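Local coordinates for protein maltose operon transcriptional repressor (Staphylococcus aureus subsp. aureus Mu50, PDB 3HCW) that probably represses transcription of the maltose operon by binding its DNA, the C-terminal fragment having a periplasmic binding protein-like domain, at residues A[176-179]-A[180-183]. Sequence-based numbering, arbitrary orientation.
Sequences ILNY and MQNL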
ATOM      1  N   ILE A 176      16.990  13.245  -1.185  1.00 33.14           N
ATOM      2  CA  ILE A 176      17.240  12.511   0.064  1.00 39.19           C
ATOM      3  C   ILE A 176      18.713  12.110   0.151  1.00 34.41           C
ATOM      4  O   ILE A 176      19.363  12.344   1.178  1.00 39.87           O
ATOM      5  CB  ILE A 176      16.386  11.204   0.201  1.00 40.05           C
ATOM      6  CG1 ILE A 176      14.884  11.440  -0.060  1.00 47.43           C
ATOM      7  CG2 ILE A 176      16.646  10.525   1.554  1.00 40.47           C
ATOM      8  CD1 ILE A 176      14.095  11.987   1.082  1.00 59.05           C
ATOM      9  N   LEU A 177      19.225  11.523  -0.937  1.00 37.44           N
ATOM     10  CA  LEU A 177      20.627  11.113  -1.050  1.00 42.26           C
ATOM     11  C   LEU A 177      21.597  12.227  -0.693  1.00 40.45           C
ATOM     12  O   LEU A 177      22.546  11.992   0.051  1.00 45.62           O
ATOM     13  CB  LEU A 177      20.950  10.554  -2.452  1.00 42.63           C
ATOM     14  CG  LEU A 177      22.393  10.130  -2.798  1.00 48.12           C
ATOM     15  CD1 LEU A 177      22.983   9.074  -1.829  1.00 26.31           C
ATOM     16  CD2 LEU A 177      22.491   9.637  -4.247  1.00 39.86           C
ATOM     17  N   ASN A 178      21.343  13.434  -1.198  1.00 39.88           N
ATOM     18  CA  ASN A 178      22.210  14.577  -0.916  1.00 38.90           C
ATOM     19  C   ASN A 178      22.222  14.938   0.568  1.00 39.41           C
ATOM     20  O   ASN A 178      23.282  15.205   1.136  1.00 40.57           O
ATOM     21  CB  ASN A 178      21.808  15.788  -1.763  1.00 50.94           C
ATOM     22  CG  ASN A 178      22.570  17.041  -1.381  1.00 60.08           C
ATOM     23  OD1 ASN A 178      23.764  17.164  -1.664  1.00 81.17           O
ATOM     24  ND2 ASN A 178      21.890  17.972  -0.721  1.00 60.09           N
ATOM     25  N   TYR A 179      21.040  14.933   1.187  1.00 37.50           N
ATOM     26  CA  TYR A 179      20.916  15.190   2.620  1.00 36.63           C
ATOM     27  C   TYR A 179      21.627  14.134   3.473  1.00 37.50           C
ATOM     28  O   TYR A 179      22.271  14.482   4.454  1.00 35.83           O
ATOM     29  CB  TYR A 179      19.446  15.306   3.043  1.00 39.21           C
ATOM     30  CG  TYR A 179      18.777  16.600   2.653  1.00 44.89           C
ATOM     31  CD1 TYR A 179      19.314  17.835   3.032  1.00 55.52           C
ATOM     32  CD2 TYR A 179      17.598  16.597   1.919  1.00 42.33           C
ATOM     33  CE1 TYR A 179      18.697  19.028   2.667  1.00 48.55           C
ATOM     34  CE2 TYR A 179      16.969  17.784   1.559  1.00 38.27           C
ATOM     35  CZ  TYR A 179      17.524  18.992   1.931  1.00 51.56           C
ATOM     36  OH  TYR A 179      16.895  20.164   1.567  1.00 57.72           O
ATOM     37  N   MET A 180      21.514  12.859   3.103  1.00 30.38           N
ATOM     38  CA  MET A 180      22.167  11.801   3.872  1.00 37.01           C
ATOM     39  C   MET A 180      23.665  11.723   3.597  1.00 35.94           C
ATOM     40  O   MET A 180      24.417  11.336   4.482  1.00 34.63           O
ATOM     41  CB  MET A 180      21.494  10.425   3.680  1.00 41.54           C
ATOM     42  CG  MET A 180      20.049  10.282   4.221  1.00 29.45           C
ATOM     43  SD  MET A 180      19.838  10.594   5.987  1.00 27.31           S
ATOM     44  CE  MET A 180      19.208  12.277   5.983  1.00 36.75           C
ATOM     45  N   GLN A 181      24.093  12.095   2.385  1.00 44.10           N
ATOM     46  CA  GLN A 181      25.528  12.236   2.060  1.00 38.56           C
ATOM     47  C   GLN A 181      26.228  13.229   2.980  1.00 41.60           C
ATOM     48  O   GLN A 181      27.319  12.946   3.491  1.00 38.58           O
ATOM     49  CB  GLN A 181      25.740  12.660   0.604  1.00 43.82           C
ATOM     50  CG  GLN A 181      25.845  11.502  -0.371  1.00 36.92           C
ATOM     51  CD  GLN A 181      25.765  11.932  -1.831  1.00 48.77           C
ATOM     52  OE1 GLN A 181      25.532  13.111  -2.144  1.00 50.31           O
ATOM     53  NE2 GLN A 181      25.962  10.970  -2.737  1.00 40.41           N
ATOM     54  N   ASN A 182      25.586  14.379   3.196  1.00 36.64           N
ATOM     55  CA  ASN A 182      26.043  15.381   4.165  1.00 38.01           C
ATOM     56  C   ASN A 182      26.261  14.872   5.588  1.00 43.28           C
ATOM     57  O   ASN A 182      27.118  15.391   6.304  1.00 43.76           O
ATOM     58  CB  ASN A 182      25.052  16.537   4.218  1.00 51.09           C
ATOM     59  CG  ASN A 182      25.455  17.683   3.334  1.00 57.91           C
ATOM     60  OD1 ASN A 182      26.021  18.664   3.809  1.00 72.51           O
ATOM     61  ND2 ASN A 182      25.184  17.565   2.037  1.00 48.06           N
ATOM     62  N   LEU A 183      25.484  13.865   5.991  1.00 36.40           N
ATOM     63  CA  LEU A 183      25.509  13.364   7.363  1.00 28.97           C
ATOM     64  C   LEU A 183      26.323  12.091   7.489  1.00 29.86           C
ATOM     65  O   LEU A 183      26.577  11.628   8.593  1.00 35.50           O
ATOM     66  CB  LEU A 183      24.081  13.103   7.855  1.00 35.47           C
ATOM     67  CG  LEU A 183      23.171  14.315   8.067  1.00 49.55           C
ATOM     68  CD1 LEU A 183      21.746  13.870   8.379  1.00 44.10           C
ATOM     69  CD2 LEU A 183      23.719  15.227   9.161  1.00 58.80           C
TER
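Met-180 and Tyr-179 sit at the join of two successive turns of helix 173-187, and Gln-181 follows on the outer side. The thioether of Met-180 is bent at both CB-CG and CG-SD (chi2 -59°, chi3 100°), which curls its methyl back beside the preceding residue: CE of Met-180 lies 4.2 Å from CB of Tyr-179. CG of Met-180 packs loosely against the CG2 branch of Ile-176 one turn earlier, at 4.3 Å. The backbone of this pair is tied by the bond from Met-180 N to Ile-176 O (2.9 Å).

Gln-181 runs back across Leu-177. Extended beyond CG, its chain carries the amide over the leucine branch, where NE2 of Gln-181 comes within 3.6 Å of CD1 of Leu-177, a van der Waals contact beside the backbone bond from Gln-181 N to Leu-177 O (2.8 Å).

Asn-178 O is gripped twice by Asn-182. The backbone N and the side-chain ND2 of Asn-182 each donate to it at 3.2 Å from opposite faces of the carbonyl plane, ND2 coming from above it and not along a lone pair. Asn-178 O lies only 10° out of the amide plane of Asn-182, and the nearly straight ND2 bond ties the side chain back to the preceding turn.

Ile-176 and Met-180 meet Val-210 of helix 201-213, while Leu-183 reaches strand 163-169, and Gln-181 and the asparagines are exposed. The arrangement is that of an amphipathic alpha-helix, its backbone bonded from residue i+4 back to i, packed on neighbouring parallel strands 133-139 and 163-169 at the sheet edge of a periplasmic binding protein-like alpha/beta domain.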